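Local structure of hydrogenase maturation factor (Thermoanaerobacter tengcongensis, 3VTH) at residues Arg689-Ser700 against Leu717-Asn727; Val481-Ala489 against Gly503-Thr513. The protein probably transfers a carbamoyl group from carbamoyl phosphate, at the expense of ATP, to the C-terminal cysteine of HypE during [NiFe]-hydrogenase maturation. All coordinates share one frame; numbering follows the deposited sequence.

In the fold
Both contacts belong to the Kae1-like part of the chain and meet in one sheet, where strand 696-700 of contact 1 runs parallel to strand 501-507 of contact 2; V698 and S700 are within hydrogen-bonding distance of I504. Their centres lie about 17 Å apart. Contact 1 is only partly buried: a parallel strand pair with apolar packing toward its helices, and an arginine-aromatic stack with an amide network where both chains turn from helix to strand. Contact 2 is buried and mostly polar, a helix start facing a strand corner, with histidines and an aspartate gathered on iron and nucleotide. S700 brings the two together, its side chain lying close to that of H487.

Contact 1: residues Arg689-Ser700 against Leu717-Asn727; sequences RKETGINKVVLS and LSLSGFEVYSN
The guanidinium of R689 lies flat over one face of the F722 ring, planes 6° apart and CZ 3.7 Å from the ring centroid, a stacked cation-pi pair. CG of R689 stands anti to the backbone N (chi1 172°), and the bend at chi3 (71°) lays the group over the ring. Arginine suits the place because its edge still bonds in plane: NH1 and NH2 both grip S720 O, each at 2.9 Å, while NH1 also donates to N695 OD1 at 2.8 Å. That bond fixes the amide of N695, whose ND2 donates to G721 O at 3.0 Å and, over a longer reach, to the anti lone pair of E723 OE2. G721 has positive phi and closes a Schellman motif at the end of helix 707-719, a conformation that calls for glycine.

Backbone bonds pair the strands in parallel: V697 N to E723 O, V697 O to Y725 N, and L699 N to Y725 O. At the far end S726 OG donates to L699 O, 2.6 Å away, from above the carbonyl plane.

Apolar contacts fill the face bearing V697 and L699. V697 CG2 presses on F722 CD1 and CG1 meets L717 CD1, while L699 CD1 touches V724 CG1 at 3.9 Å. On the other face the K696 chain passes Y725, and its NZ, paired chiefly with E499, makes a long salt bridge to E723 OE1.

Strand 696-700, helix 707-719 and strand 723-726 form a beta-alpha-beta unit; I714 packs on L699 and V724, strand 501-507 flanks strand 696-700, and helix 483-494 lies against V698.

Contact 2: residues Val481-Ala489 against Gly503-Thr513; sequences VQHHHAHIA and GIAYDGTGYGT. With FE (Fe (III) ion), chain I; AP2 (phosphomethylphosphonic acid adenosyl ester), chain H.
Y511 O is gripped twice: Q482 NE2 donates to it at 3.0 Å from above the carbonyl plane, and a water donates at 2.7 Å. That water accepts from H483 N (2.9 Å), bridging the helix start to the strand beside the iron site of the Kae1-like domain. There two histidines one turn apart on helix 483-494 face D507, just before the corner at G508. D507 OD2 binds the iron at 2.1 Å, H483 NE2 and H487 NE2 each at 2.2 Å; D734 and two phosphonate oxygens of AP2, O2B and O2A, complete the shell. Histidine suits both helix positions because NE2 can bind the metal with the iron close to the ring plane; H483 ND1 is held by D460.

H484 NE2 donates to D507 OD1 over 2.7 Å, in its own ring plane and on the syn side, though out of the carboxylate plane. This second-shell bond steadies the carboxylate's rotation. H484 ND1 accepts from Q482 NE2 in a nearly straight bond (173°). Q482 is the N-cap: CG anti to the backbone N (chi1 -161°) and a bend at chi2 (-81°) bring its amide back to the helix start, where OE1 accepts from H485 N and weakly from H484 N. With an alanine in its place, H484 N and H485 N would probably lose their cap, Y511 O its side-chain donor, and the H484 ring one of the two bonds that fix its rotation.

Glycines suit the closest approaches: a CB on G510 would clash with the rings of H483 and H484, and one on G503 with I488 CG1. I488 CD1 also meets A505 CB. Beyond D507, T509 N and weakly G508 N hold O1B of AP2, and T509 OG1 donates to its O3B over 3.1 Å.

Contact 1: residues Arg689-Ser700 against Leu717-Asn727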
# COMPACT_ATOMS: atom_id res chain seq x y z
N ARG A 689 25.51 -4.45 18.96
CA ARG A 689 26.41 -3.34 18.63
C ARG A 689 27.77 -3.44 19.35
O ARG A 689 28.82 -3.19 18.74
CB ARG A 689 25.75 -1.98 18.92
CG ARG A 689 26.69 -0.77 18.78
CD ARG A 689 25.94 0.55 18.75
NE ARG A 689 25.38 0.87 20.05
CZ ARG A 689 24.71 1.99 20.34
NH1 ARG A 689 24.49 2.93 19.42
NH2 ARG A 689 24.26 2.15 21.57
N LYS A 690 27.74 -3.80 20.63
CA LYS A 690 28.97 -3.95 21.42
C LYS A 690 29.87 -5.04 20.80
O LYS A 690 31.07 -4.84 20.67
CB LYS A 690 28.64 -4.27 22.89
CG LYS A 690 29.64 -3.72 23.91
CD LYS A 690 30.70 -4.74 24.27
CE LYS A 690 31.98 -4.07 24.75
NZ LYS A 690 32.69 -3.36 23.64
N GLU A 691 29.27 -6.15 20.37
CA GLU A 691 29.99 -7.25 19.70
C GLU A 691 30.53 -6.89 18.31
O GLU A 691 31.67 -7.22 17.98
CB GLU A 691 29.10 -8.48 19.56
CG GLU A 691 29.03 -9.39 20.78
CD GLU A 691 28.15 -10.62 20.54
OE1 GLU A 691 26.91 -10.48 20.48
OE2 GLU A 691 28.71 -11.74 20.41
N THR A 692 29.71 -6.22 17.50
CA THR A 692 29.97 -6.07 16.05
C THR A 692 30.37 -4.67 15.59
O THR A 692 30.88 -4.51 14.49
CB THR A 692 28.73 -6.49 15.22
OG1 THR A 692 27.61 -5.67 15.60
CG2 THR A 692 28.38 -7.96 15.45
N GLY A 693 30.13 -3.65 16.42
CA GLY A 693 30.33 -2.26 16.00
C GLY A 693 29.21 -1.71 15.12
O GLY A 693 29.22 -0.52 14.80
N ILE A 694 28.25 -2.55 14.73
CA ILE A 694 27.13 -2.12 13.85
C ILE A 694 26.18 -1.15 14.55
O ILE A 694 25.68 -1.42 15.64
CB ILE A 694 26.37 -3.33 13.25
CG1 ILE A 694 27.33 -4.14 12.37
CG2 ILE A 694 25.14 -2.87 12.44
CD1 ILE A 694 26.78 -5.47 11.91
N ASN A 695 25.95 -0.00 13.91
CA ASN A 695 25.16 1.10 14.49
C ASN A 695 23.85 1.42 13.73
O ASN A 695 23.09 2.32 14.13
CB ASN A 695 26.04 2.36 14.60
CG ASN A 695 25.43 3.41 15.52
OD1 ASN A 695 25.16 3.15 16.71
ND2 ASN A 695 25.21 4.61 14.98
N LYS A 696 23.60 0.68 12.65
CA LYS A 696 22.36 0.81 11.89
C LYS A 696 21.40 -0.31 12.27
O LYS A 696 21.80 -1.49 12.31
CB LYS A 696 22.62 0.76 10.38
CG LYS A 696 23.38 1.98 9.82
CD LYS A 696 23.36 1.96 8.29
CE LYS A 696 24.09 3.17 7.67
NZ LYS A 696 25.53 3.20 7.98
N VAL A 697 20.16 0.08 12.56
CA VAL A 697 19.12 -0.84 12.97
C VAL A 697 17.93 -0.67 12.05
O VAL A 697 17.45 0.46 11.84
CB VAL A 697 18.65 -0.57 14.40
CG1 VAL A 697 17.51 -1.55 14.79
CG2 VAL A 697 19.81 -0.67 15.39
N VAL A 698 17.45 -1.79 11.50
CA VAL A 698 16.27 -1.81 10.64
C VAL A 698 15.13 -2.55 11.36
O VAL A 698 15.32 -3.66 11.87
CB VAL A 698 16.58 -2.54 9.29
CG1 VAL A 698 15.31 -2.74 8.48
CG2 VAL A 698 17.62 -1.76 8.48
N LEU A 699 13.95 -1.93 11.39
CA LEU A 699 12.78 -2.54 11.99
C LEU A 699 11.79 -2.86 10.90
O LEU A 699 11.39 -1.97 10.15
CB LEU A 699 12.12 -1.59 13.02
CG LEU A 699 13.05 -0.86 14.01
CD1 LEU A 699 12.26 0.23 14.78
CD2 LEU A 699 13.69 -1.84 14.98
N SER A 700 11.40 -4.13 10.79
CA SER A 700 10.40 -4.51 9.78
C SER A 700 9.62 -5.76 10.23
O SER A 700 9.89 -6.31 11.29
CB SER A 700 11.05 -4.71 8.41
OG SER A 700 10.06 -4.77 7.38
N LEU A 717 16.20 3.72 20.74
CA LEU A 717 17.41 3.38 20.01
C LEU A 717 18.13 4.64 19.52
O LEU A 717 19.36 4.71 19.60
CB LEU A 717 17.09 2.46 18.83
CG LEU A 717 16.66 1.01 19.10
CD1 LEU A 717 16.07 0.40 17.83
CD2 LEU A 717 17.86 0.18 19.60
N SER A 718 17.36 5.61 19.02
CA SER A 718 17.91 6.89 18.56
C SER A 718 18.59 7.65 19.69
O SER A 718 19.65 8.24 19.49
CB SER A 718 16.85 7.77 17.91
OG SER A 718 16.49 7.27 16.63
N LEU A 719 18.00 7.61 20.88
CA LEU A 719 18.58 8.28 22.04
C LEU A 719 19.90 7.64 22.47
O LEU A 719 20.70 8.27 23.14
CB LEU A 719 17.61 8.33 23.23
CG LEU A 719 16.30 9.12 23.09
CD1 LEU A 719 15.40 8.89 24.31
CD2 LEU A 719 16.55 10.61 22.89
N SER A 720 20.11 6.38 22.07
CA SER A 720 21.36 5.66 22.36
C SER A 720 22.34 5.65 21.18
O SER A 720 23.28 4.85 21.15
CB SER A 720 21.08 4.23 22.81
OG SER A 720 20.67 4.23 24.17
N GLY A 721 22.11 6.54 20.23
CA GLY A 721 23.05 6.77 19.15
C GLY A 721 22.88 5.97 17.88
O GLY A 721 23.59 6.22 16.92
N PHE A 722 21.96 5.00 17.87
CA PHE A 722 21.71 4.20 16.67
C PHE A 722 21.13 5.05 15.54
O PHE A 722 20.36 5.98 15.79
CB PHE A 722 20.70 3.08 16.95
CG PHE A 722 21.26 1.95 17.74
CD1 PHE A 722 21.99 0.95 17.12
CD2 PHE A 722 21.02 1.86 19.11
CE1 PHE A 722 22.48 -0.13 17.84
CE2 PHE A 722 21.52 0.80 19.84
CZ PHE A 722 22.25 -0.21 19.20
N GLU A 723 21.47 4.70 14.31
CA GLU A 723 20.74 5.17 13.13
C GLU A 723 19.65 4.14 12.83
O GLU A 723 19.94 2.99 12.50
CB GLU A 723 21.66 5.29 11.93
CG GLU A 723 22.82 6.26 12.11
CD GLU A 723 24.01 5.88 11.25
OE1 GLU A 723 23.90 6.05 10.02
OE2 GLU A 723 25.03 5.38 11.81
N VAL A 724 18.39 4.56 12.96
CA VAL A 724 17.28 3.62 12.92
C VAL A 724 16.44 3.84 11.68
O VAL A 724 16.15 4.98 11.30
CB VAL A 724 16.39 3.73 14.19
CG1 VAL A 724 15.36 2.59 14.21
CG2 VAL A 724 17.26 3.69 15.45
N TYR A 725 16.06 2.74 11.04
CA TYR A 725 15.28 2.75 9.82
C TYR A 725 14.06 1.85 9.94
O TYR A 725 14.12 0.77 10.54
CB TYR A 725 16.13 2.28 8.64
CG TYR A 725 17.43 3.04 8.46
CD1 TYR A 725 17.53 4.08 7.53
CD2 TYR A 725 18.57 2.70 9.19
CE1 TYR A 725 18.74 4.77 7.35
CE2 TYR A 725 19.77 3.37 9.02
CZ TYR A 725 19.85 4.41 8.10
OH TYR A 725 21.05 5.07 7.94
N SER A 726 12.95 2.29 9.36
CA SER A 726 11.83 1.39 9.14
C SER A 726 11.13 1.71 7.83
O SER A 726 11.44 2.72 7.20
CB SER A 726 10.83 1.40 10.31
OG SER A 726 10.00 0.24 10.22
N ASN A 727 10.23 0.84 7.42
CA ASN A 727 9.50 0.96 6.18
C ASN A 727 8.64 2.20 6.15
O ASN A 727 8.14 2.65 7.19
CB ASN A 727 8.60 -0.26 5.94
CG ASN A 727 9.41 -1.51 5.59
OD1 ASN A 727 9.90 -1.66 4.46
ND2 ASN A 727 9.57 -2.39 6.56

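Contact 2: residues Val481-Ala489 against Gly503-Thr513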
# COMPACT_ATOMS: atom_id res chain seq x y z
N VAL A 481 14.54 -16.94 -0.74
CA VAL A 481 14.84 -15.84 0.16
C VAL A 481 14.09 -16.09 1.47
O VAL A 481 12.88 -16.29 1.48
CB VAL A 481 14.40 -14.48 -0.45
CG1 VAL A 481 14.61 -13.34 0.56
CG2 VAL A 481 15.16 -14.21 -1.78
N GLN A 482 14.82 -16.10 2.59
CA GLN A 482 14.17 -16.31 3.87
C GLN A 482 13.29 -15.09 4.18
O GLN A 482 13.67 -13.96 3.91
CB GLN A 482 15.19 -16.55 4.98
CG GLN A 482 14.57 -17.22 6.22
CD GLN A 482 13.86 -16.23 7.13
OE1 GLN A 482 14.31 -15.09 7.28
NE2 GLN A 482 12.77 -16.66 7.76
N HIS A 483 12.10 -15.36 4.73
CA HIS A 483 11.03 -14.36 4.92
C HIS A 483 11.46 -13.11 5.69
O HIS A 483 11.18 -11.98 5.28
CB HIS A 483 9.86 -15.02 5.65
CG HIS A 483 8.63 -14.18 5.73
ND1 HIS A 483 7.69 -14.13 4.73
CD2 HIS A 483 8.16 -13.37 6.72
CE1 HIS A 483 6.70 -13.33 5.08
NE2 HIS A 483 6.96 -12.85 6.28
N HIS A 484 12.13 -13.32 6.82
CA HIS A 484 12.52 -12.22 7.68
C HIS A 484 13.68 -11.42 7.11
O HIS A 484 13.71 -10.20 7.25
CB HIS A 484 12.69 -12.70 9.12
CG HIS A 484 11.43 -13.31 9.64
ND1 HIS A 484 11.14 -14.65 9.49
CD2 HIS A 484 10.32 -12.74 10.17
CE1 HIS A 484 9.93 -14.89 9.96
NE2 HIS A 484 9.41 -13.75 10.38
N HIS A 485 14.60 -12.11 6.44
CA HIS A 485 15.63 -11.44 5.69
C HIS A 485 14.98 -10.49 4.68
O HIS A 485 15.38 -9.33 4.58
CB HIS A 485 16.55 -12.48 5.02
CG HIS A 485 17.77 -11.90 4.35
ND1 HIS A 485 18.47 -12.58 3.38
CD2 HIS A 485 18.39 -10.71 4.51
CE1 HIS A 485 19.48 -11.84 2.97
NE2 HIS A 485 19.45 -10.69 3.63
N ALA A 486 13.96 -10.97 3.96
CA ALA A 486 13.25 -10.13 2.98
C ALA A 486 12.59 -8.90 3.60
O ALA A 486 12.65 -7.82 3.01
CB ALA A 486 12.23 -10.96 2.21
N HIS A 487 11.94 -9.04 4.76
CA HIS A 487 11.37 -7.88 5.48
C HIS A 487 12.47 -6.83 5.73
O HIS A 487 12.28 -5.63 5.45
CB HIS A 487 10.77 -8.28 6.85
CG HIS A 487 9.34 -8.74 6.80
ND1 HIS A 487 8.32 -7.99 6.23
CD2 HIS A 487 8.75 -9.84 7.32
CE1 HIS A 487 7.17 -8.63 6.39
NE2 HIS A 487 7.40 -9.76 7.04
N ILE A 488 13.61 -7.26 6.25
CA ILE A 488 14.70 -6.32 6.55
C ILE A 488 15.21 -5.64 5.26
O ILE A 488 15.43 -4.42 5.23
CB ILE A 488 15.88 -6.99 7.33
CG1 ILE A 488 15.40 -7.61 8.65
CG2 ILE A 488 17.06 -6.00 7.59
CD1 ILE A 488 14.58 -6.65 9.55
N ALA A 489 15.36 -6.44 4.20
CA ALA A 489 15.85 -5.92 2.91
C ALA A 489 14.88 -4.94 2.26
O ALA A 489 15.32 -4.00 1.58
CB ALA A 489 16.15 -7.06 1.95
N GLY A 503 18.98 -6.28 12.07
CA GLY A 503 17.65 -6.39 11.51
C GLY A 503 16.73 -6.96 12.57
O GLY A 503 16.95 -8.07 13.05
N ILE A 504 15.70 -6.20 12.94
CA ILE A 504 14.71 -6.66 13.91
C ILE A 504 13.43 -6.97 13.13
O ILE A 504 12.75 -6.07 12.64
CB ILE A 504 14.51 -5.60 15.01
CG1 ILE A 504 15.86 -5.37 15.73
CG2 ILE A 504 13.39 -6.02 15.97
CD1 ILE A 504 15.92 -4.23 16.68
N ALA A 505 13.14 -8.25 12.96
CA ALA A 505 12.05 -8.68 12.12
C ALA A 505 11.00 -9.34 13.01
O ALA A 505 11.16 -10.48 13.46
CB ALA A 505 12.55 -9.64 11.07
N TYR A 506 9.93 -8.60 13.29
CA TYR A 506 8.89 -9.09 14.21
C TYR A 506 7.60 -9.23 13.40
O TYR A 506 7.16 -8.28 12.77
CB TYR A 506 8.67 -8.12 15.39
CG TYR A 506 9.77 -8.11 16.45
CD1 TYR A 506 10.84 -9.02 16.42
CD2 TYR A 506 9.71 -7.21 17.53
CE1 TYR A 506 11.81 -9.05 17.42
CE2 TYR A 506 10.68 -7.21 18.53
CZ TYR A 506 11.74 -8.13 18.46
OH TYR A 506 12.69 -8.14 19.44
N ASP A 507 7.03 -10.42 13.39
CA ASP A 507 5.75 -10.65 12.69
C ASP A 507 5.03 -11.88 13.24
O ASP A 507 5.40 -12.38 14.31
CB ASP A 507 5.89 -10.67 11.15
CG ASP A 507 6.70 -11.85 10.60
OD1 ASP A 507 7.05 -12.81 11.33
OD2 ASP A 507 6.99 -11.81 9.38
N GLY A 508 4.01 -12.36 12.52
CA GLY A 508 3.24 -13.53 12.95
C GLY A 508 3.84 -14.88 12.58
O GLY A 508 4.09 -15.73 13.46
N THR A 509 4.05 -15.11 11.29
CA THR A 509 4.58 -16.39 10.84
C THR A 509 5.39 -16.23 9.58
O THR A 509 4.92 -15.68 8.59
CB THR A 509 3.47 -17.42 10.49
OG1 THR A 509 2.53 -16.82 9.58
CG2 THR A 509 2.73 -17.88 11.72
N GLY A 510 6.61 -16.73 9.61
CA GLY A 510 7.41 -16.82 8.41
C GLY A 510 8.16 -18.11 8.57
O GLY A 510 8.45 -18.53 9.69
N TYR A 511 8.44 -18.75 7.44
CA TYR A 511 9.08 -20.04 7.44
C TYR A 511 10.56 -19.87 7.77
O TYR A 511 11.27 -19.16 7.06
CB TYR A 511 8.90 -20.65 6.05
CG TYR A 511 9.51 -22.00 5.89
CD1 TYR A 511 8.83 -23.14 6.28
CD2 TYR A 511 10.77 -22.14 5.29
CE1 TYR A 511 9.38 -24.39 6.11
CE2 TYR A 511 11.33 -23.39 5.12
CZ TYR A 511 10.64 -24.51 5.52
OH TYR A 511 11.20 -25.75 5.36
N GLY A 512 11.01 -20.49 8.86
CA GLY A 512 12.41 -20.46 9.29
C GLY A 512 13.25 -21.53 8.61
O GLY A 512 12.69 -22.45 8.02
N THR A 513 14.57 -21.43 8.69
CA THR A 513 15.46 -22.40 8.03
C THR A 513 15.68 -23.66 8.86
O THR A 513 16.32 -24.61 8.40
CB THR A 513 16.83 -21.77 7.71
OG1 THR A 513 17.40 -21.25 8.92
CG2 THR A 513 16.67 -20.62 6.71
FE FE I . 6.00 -11.34 7.58
PB AP2 H . 3.37 -13.05 8.46
O1B AP2 H . 3.16 -13.00 9.95
O2B AP2 H . 4.77 -12.81 7.97
O3B AP2 H . 2.67 -14.23 7.83
C3A AP2 H . 2.41 -11.62 7.89
PA AP2 H . 3.06 -10.00 8.39
O1A AP2 H . 2.18 -9.08 7.56
O2A AP2 H . 4.56 -9.84 8.35
O5' AP2 H . 2.66 -9.87 9.96
C5' AP2 H . 1.28 -9.73 10.27
C4' AP2 H . 1.18 -10.01 11.76
O4' AP2 H . 1.71 -8.90 12.49
C3' AP2 H . -0.25 -10.14 12.23
O3' AP2 H . -0.77 -11.44 11.93
C2' AP2 H . -0.07 -9.88 13.71
O2' AP2 H . 0.37 -11.12 14.30
C1' AP2 H . 1.05 -8.83 13.76
N9 AP2 H . 0.39 -7.51 13.99
C8 AP2 H . -0.47 -6.85 13.17
N7 AP2 H . -0.91 -5.70 13.73
C5 AP2 H . -0.33 -5.59 14.93
C6 AP2 H . -0.35 -4.61 16.05
N6 AP2 H . -1.11 -3.48 15.98
N1 AP2 H . 0.40 -4.89 17.15
C2 AP2 H . 1.18 -6.00 17.23
N3 AP2 H . 1.24 -6.93 16.26
C4 AP2 H . 0.52 -6.78 15.11
O HOH W 1 11.11 -18.13 4.58